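Local coordinates for protein arginyl-tRNA synthetase, putative (Plasmodium falciparum, PDB 5JLD) that probably attaches L-arginine to its cognate tRNA(Arg) at the expense of ATP, as a class I aminoacyl-tRNA synthetase, at residues G476-Y481 and L545-T550; E540-L545 and L585-I590. One frame throughout, in Å; residues are numbered along the deposited sequence. Where two conformers were deposited one is given.

Contact 1 of 2, residues G476-Y481 and L545-T550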
loop_
_atom_site.group_PDB
_atom_site.type_symbol
_atom_site.label_atom_id
_atom_site.label_comp_id
_atom_site.label_asym_id
_atom_site.label_seq_id
_atom_site.Cartn_x
_atom_site.Cartn_y
_atom_site.Cartn_z
ATOM N N GLY A 476 13.737 5.553 7.843
ATOM C CA GLY A 476 13.089 4.617 8.746
ATOM C C GLY A 476 13.757 4.532 10.111
ATOM O O GLY A 476 13.090 4.348 11.131
ATOM N N ILE A 477 15.079 4.662 10.117
ATOM C CA ILE A 477 15.875 4.734 11.338
ATOM C C ILE A 477 15.451 5.924 12.219
ATOM O O ILE A 477 15.275 5.795 13.437
ATOM C CB ILE A 477 17.377 4.865 10.999
ATOM C CG1 ILE A 477 17.832 3.710 10.092
ATOM C CG2 ILE A 477 18.218 5.000 12.266
ATOM C CD1 ILE A 477 17.541 2.312 10.645
ATOM N N TYR A 478 15.289 7.079 11.581
ATOM C CA TYR A 478 14.801 8.277 12.245
ATOM C C TYR A 478 13.441 8.021 12.892
ATOM O O TYR A 478 13.228 8.330 14.071
ATOM C CB TYR A 478 14.709 9.425 11.243
ATOM C CG TYR A 478 13.797 10.556 11.664
ATOM C CD1 TYR A 478 14.240 11.553 12.531
ATOM C CD2 TYR A 478 12.504 10.640 11.171
ATOM C CE1 TYR A 478 13.404 12.597 12.910
ATOM C CE2 TYR A 478 11.667 11.669 11.537
ATOM C CZ TYR A 478 12.119 12.647 12.406
ATOM O OH TYR A 478 11.268 13.666 12.760
ATOM N N ILE A 479 12.528 7.442 12.116
ATOM C CA ILE A 479 11.174 7.191 12.591
ATOM C C ILE A 479 11.234 6.290 13.823
ATOM O O ILE A 479 10.574 6.532 14.851
ATOM C CB ILE A 479 10.312 6.529 11.511
ATOM C CG1 ILE A 479 10.313 7.363 10.224
ATOM C CG2 ILE A 479 8.883 6.301 12.033
ATOM C CD1 ILE A 479 9.462 8.616 10.276
ATOM N N ILE A 480 12.076 5.269 13.716
ATOM C CA ILE A 480 12.225 4.295 14.780
ATOM C C ILE A 480 12.732 4.958 16.054
ATOM O O ILE A 480 12.191 4.724 17.148
ATOM C CB ILE A 480 13.150 3.153 14.328
ATOM C CG1 ILE A 480 12.427 2.320 13.261
ATOM C CG2 ILE A 480 13.543 2.255 15.493
ATOM C CD1 ILE A 480 13.309 1.324 12.581
ATOM N N TYR A 481 13.737 5.820 15.924
ATOM C CA TYR A 481 14.272 6.462 17.118
ATOM C C TYR A 481 13.279 7.449 17.716
ATOM O O TYR A 481 13.234 7.617 18.937
ATOM C CB TYR A 481 15.614 7.135 16.818
ATOM C CG TYR A 481 16.739 6.156 17.021
ATOM C CD1 TYR A 481 17.075 5.251 16.027
ATOM C CD2 TYR A 481 17.425 6.090 18.230
ATOM C CE1 TYR A 481 18.083 4.325 16.213
ATOM C CE2 TYR A 481 18.444 5.174 18.427
ATOM C CZ TYR A 481 18.769 4.290 17.409
ATOM O OH TYR A 481 19.773 3.364 17.576
ATOM N N LEU A 545 3.638 13.165 11.424
ATOM C CA LEU A 545 3.206 12.915 12.787
ATOM C C LEU A 545 4.391 13.143 13.719
ATOM O O LEU A 545 4.284 13.844 14.739
ATOM C CB LEU A 545 2.648 11.515 12.947
ATOM C CG LEU A 545 2.295 11.117 14.378
ATOM C CD1 LEU A 545 1.268 12.077 14.964
ATOM C CD2 LEU A 545 1.771 9.675 14.400
ATOM N N THR A 546 5.547 12.633 13.315
ATOM C CA THR A 546 6.695 12.720 14.190
ATOM C C THR A 546 7.075 14.188 14.347
ATOM O O THR A 546 7.254 14.656 15.475
ATOM C CB THR A 546 7.891 11.853 13.677
ATOM O OG1 THR A 546 8.533 12.487 12.567
ATOM C CG2 THR A 546 7.398 10.458 13.264
ATOM N N THR A 547 7.104 14.957 13.260
ATOM C CA THR A 547 7.645 16.319 13.402
ATOM C C THR A 547 6.670 17.177 14.188
ATOM O O THR A 547 7.063 17.931 15.098
ATOM C CB THR A 547 7.939 16.978 12.056
ATOM O OG1 THR A 547 6.728 17.061 11.301
ATOM C CG2 THR A 547 9.002 16.180 11.270
ATOM N N THR A 548 5.392 17.047 13.847
ATOM C CA THR A 548 4.362 17.735 14.594
ATOM C C THR A 548 4.562 17.412 16.066
ATOM O O THR A 548 4.585 18.331 16.907
ATOM C CB THR A 548 2.962 17.336 14.132
ATOM O OG1 THR A 548 2.829 17.657 12.746
ATOM C CG2 THR A 548 1.895 18.089 14.928
ATOM N N PHE A 549 4.816 16.129 16.361
ATOM C CA PHE A 549 4.940 15.726 17.753
ATOM C C PHE A 549 6.117 16.464 18.362
ATOM O O PHE A 549 6.026 17.027 19.460
ATOM C CB PHE A 549 5.128 14.207 17.929
ATOM C CG PHE A 549 5.405 13.816 19.355
ATOM C CD1 PHE A 549 4.355 13.599 20.245
ATOM C CD2 PHE A 549 6.713 13.739 19.831
ATOM C CE1 PHE A 549 4.600 13.281 21.576
ATOM C CE2 PHE A 549 6.967 13.426 21.159
ATOM C CZ PHE A 549 5.908 13.195 22.036
ATOM N N THR A 550 7.223 16.476 17.634
ATOM C CA THR A 550 8.421 17.126 18.124
ATOM C C THR A 550 8.109 18.577 18.463
ATOM O O THR A 550 8.521 19.076 19.507
ATOM C CB THR A 550 9.566 17.056 17.096
ATOM O OG1 THR A 550 9.938 15.687 16.905
ATOM C CG2 THR A 550 10.785 17.853 17.589
#
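Tyr478 and Thr546 join two helices of the DALR-type anticodon-binding domain, the all-helical bundle near the C-terminus of this class I synthetase. The short segments 476-481 and 545-550 run at 45° to one another, and their axes come no closer than 11.1 Å, so the gap is bridged by side chains. The tyrosine does most of this. With its CG anti to the backbone N (chi1 160°), the ring is carried across to the second helix, where its hydroxyl donates a hydrogen bond to Thr546, OH to OG1 at 3.0 Å. The threonine oxygen lies at the ring edge, near the ring plane, and is also 3.4 Å from Tyr478 CE2. Thr546 OG1 is used twice, because it also hydrogen-bonds to the carbonyl O of Tyr543 one turn back in its own helix.

The buried side of the contact begins at the other branch of the same threonine. Thr546 CG2 lies beside its backbone N, turned away from the polar branch, and meets Ile479 CD1 at 4.1 Å, the two side chains crossing at about a right angle. Met587 also packs on Ile479, and Leu578 of helix 564-584 on Thr546.

The opposing side is more open to solvent. Tyr478 and Thr547 are both partly exposed, and Thr547 gives only a little surface to the contact. Its hydroxyl is turned back to the carbonyl O of Asp544, which leaves a methyl group to face the tyrosine: Thr547 CG2 stands 3.7 Å from Tyr478 OH.

Contact 2 of 2, residues E540-L545 and L585-I590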
loop_
_atom_site.group_PDB
_atom_site.type_symbol
_atom_site.label_atom_id
_atom_site.label_comp_id
_atom_site.label_asym_id
_atom_site.label_seq_id
_atom_site.Cartn_x
_atom_site.Cartn_y
_atom_site.Cartn_z
ATOM N N GLU A 540 4.518 9.737 4.441
ATOM C CA GLU A 540 4.484 11.179 4.631
ATOM C C GLU A 540 3.737 11.511 5.932
ATOM O O GLU A 540 4.251 12.215 6.808
ATOM C CB GLU A 540 3.758 11.833 3.467
ATOM C CG GLU A 540 4.562 12.462 2.387
ATOM C CD GLU A 540 3.678 13.407 1.580
ATOM O OE1 GLU A 540 2.866 14.130 2.213
ATOM O OE2 GLU A 540 3.770 13.412 0.334
ATOM N N TYR A 541 2.529 10.953 6.050
ATOM C CA TYR A 541 1.659 11.240 7.177
ATOM C C TYR A 541 2.434 10.938 8.433
ATOM O O TYR A 541 2.459 11.733 9.399
ATOM C CB TYR A 541 0.382 10.399 7.109
ATOM C CG TYR A 541 -0.464 10.497 8.354
ATOM C CD1 TYR A 541 -1.386 11.529 8.503
ATOM C CD2 TYR A 541 -0.334 9.572 9.387
ATOM C CE1 TYR A 541 -2.165 11.628 9.638
ATOM C CE2 TYR A 541 -1.109 9.671 10.534
ATOM C CZ TYR A 541 -2.024 10.708 10.650
ATOM O OH TYR A 541 -2.810 10.828 11.776
ATOM N N MET A 542 3.143 9.814 8.366
ATOM C CA MET A 542 3.781 9.285 9.545
ATOM C C MET A 542 4.894 10.223 9.906
ATOM O O MET A 542 5.051 10.595 11.070
ATOM C CB MET A 542 4.307 7.863 9.310
ATOM C CG MET A 542 4.865 7.249 10.577
ATOM S SD MET A 542 5.494 5.576 10.340
ATOM C CE MET A 542 6.739 5.880 9.085
ATOM N N TYR A 543 5.643 10.626 8.884
ATOM C CA TYR A 543 6.741 11.554 9.078
ATOM C C TYR A 543 6.167 12.816 9.711
ATOM O O TYR A 543 6.706 13.334 10.704
ATOM C CB TYR A 543 7.447 11.867 7.750
ATOM C CG TYR A 543 8.651 12.777 7.898
ATOM C CD1 TYR A 543 9.870 12.277 8.343
ATOM C CD2 TYR A 543 8.570 14.132 7.592
ATOM C CE1 TYR A 543 10.972 13.091 8.486
ATOM C CE2 TYR A 543 9.678 14.973 7.737
ATOM C CZ TYR A 543 10.874 14.442 8.186
ATOM O OH TYR A 543 11.979 15.245 8.326
ATOM N N ASP A 544 5.035 13.278 9.185
ATOM C CA ASP A 544 4.554 14.564 9.666
ATOM C C ASP A 544 4.157 14.361 11.110
ATOM O O ASP A 544 4.433 15.229 11.949
ATOM C CB ASP A 544 3.418 15.106 8.802
ATOM C CG ASP A 544 3.888 15.443 7.385
ATOM O OD1 ASP A 544 5.128 15.519 7.162
ATOM O OD2 ASP A 544 3.039 15.632 6.491
ATOM N N LEU A 545 3.638 13.165 11.424
ATOM C CA LEU A 545 3.206 12.915 12.787
ATOM C C LEU A 545 4.391 13.143 13.719
ATOM O O LEU A 545 4.284 13.844 14.739
ATOM C CB LEU A 545 2.648 11.515 12.947
ATOM C CG LEU A 545 2.295 11.117 14.378
ATOM C CD1 LEU A 545 1.268 12.077 14.964
ATOM C CD2 LEU A 545 1.771 9.675 14.400
ATOM N N LEU A 585 3.295 -0.044 7.396
ATOM C CA LEU A 585 4.313 0.125 6.360
ATOM C C LEU A 585 5.314 -1.028 6.384
ATOM O O LEU A 585 6.280 -1.038 5.623
ATOM C CB LEU A 585 5.035 1.468 6.547
ATOM C CG LEU A 585 4.192 2.713 6.226
ATOM C CD1 LEU A 585 4.870 3.951 6.757
ATOM C CD2 LEU A 585 3.967 2.850 4.721
ATOM N N GLY A 586 5.084 -1.983 7.281
ATOM C CA GLY A 586 5.935 -3.157 7.405
ATOM C C GLY A 586 7.140 -2.963 8.312
ATOM O O GLY A 586 8.056 -3.792 8.320
ATOM N N MET A 587 7.154 -1.877 9.088
ATOM C CA MET A 587 8.277 -1.631 9.989
ATOM C C MET A 587 8.009 -2.268 11.357
ATOM O O MET A 587 6.863 -2.528 11.712
ATOM C CB MET A 587 8.546 -0.123 10.121
ATOM C CG MET A 587 8.780 0.601 8.787
ATOM S SD MET A 587 8.714 2.423 8.859
ATOM C CE MET A 587 9.940 2.786 10.119
ATOM N N LYS A 588 9.060 -2.548 12.111
ATOM C CA LYS A 588 8.896 -3.066 13.466
ATOM C C LYS A 588 9.328 -2.056 14.511
ATOM O O LYS A 588 10.518 -1.762 14.641
ATOM C CB LYS A 588 9.694 -4.354 13.665
ATOM C CG LYS A 588 9.218 -5.527 12.819
ATOM C CD LYS A 588 10.244 -6.650 12.888
ATOM C CE LYS A 588 9.645 -7.974 12.458
ATOM N NZ LYS A 588 10.658 -9.053 12.561
ATOM N N PRO A 589 8.361 -1.522 15.264
ATOM C CA PRO A 589 8.707 -0.601 16.350
ATOM C C PRO A 589 9.607 -1.271 17.383
ATOM O O PRO A 589 9.358 -2.422 17.755
ATOM C CB PRO A 589 7.343 -0.229 16.948
ATOM C CG PRO A 589 6.378 -0.388 15.796
ATOM C CD PRO A 589 6.905 -1.606 15.044
ATOM N N ILE A 590 10.657 -0.558 17.787
ATOM C CA ILE A 590 11.531 -0.947 18.886
ATOM C C ILE A 590 11.314 0.046 20.025
ATOM O O ILE A 590 11.404 1.260 19.822
ATOM C CB ILE A 590 13.020 -0.938 18.482
ATOM C CG1 ILE A 590 13.206 -1.447 17.043
ATOM C CG2 ILE A 590 13.862 -1.719 19.498
ATOM C CD1 ILE A 590 13.282 -2.937 16.918
#
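Met542 pushes its terminal methyl against the branch of Leu585, with Met542 CE 3.6 Å from Leu585 CD1. The two side chains reach for each other tip to tip, and the methionine sulfur takes part too, SD lying 4.0 Å from the same CD1. Met542 can span the gap because its chain leaves the helix extended through its first two torsions and bends only at the last (chi3 59°). Met587 comes obliquely to the same methyl, its SD 4.0 Å from Met542 CE. All three residues are buried, and the interaction is purely apolar.

Gly586 (phi 87°) closes helix 564-584 in a Schellman motif; the residues flanking it, Leu585 and Met587, both direct their side chains toward helix 536-556. The loop is also tied to helix 436-453, by hydrogen bonds of Gly586 O with Lys449 NZ and of Lys588 N with Ser446 OG. Around the apolar cluster, Cys581 and Met582 of helix 564-584 also pack on Met542, Leu453 of helix 436-453 packs on Leu585, and helix 476-492 brings Ile480 against Met587.

Overall arrangement
Both contacts use helix 536-556, in adjoining turns, and their centres lie 8 Å apart within one helical domain. The touching residues of contact 2 are all buried and its chemistry is wholly apolar, joining the helix to the loop that follows helix 564-584. Contact 1 joins it to helix 476-492 and is mixed: a hydroxyl pair between a partly exposed tyrosine and a buried threonine, with aliphatic groups beside it. That aliphatic part merges with contact 2, since Ile479 CG2 lies 3.7 Å from Met542 CE. The aromatic rings also meet, Tyr478 CE2 standing 3.4 Å from Tyr543 CE1 with the planes inclined at about 45°. The one hydrogen bond across these contacts thus lies on the side of the partly exposed tyrosine, and the methionine cluster has none.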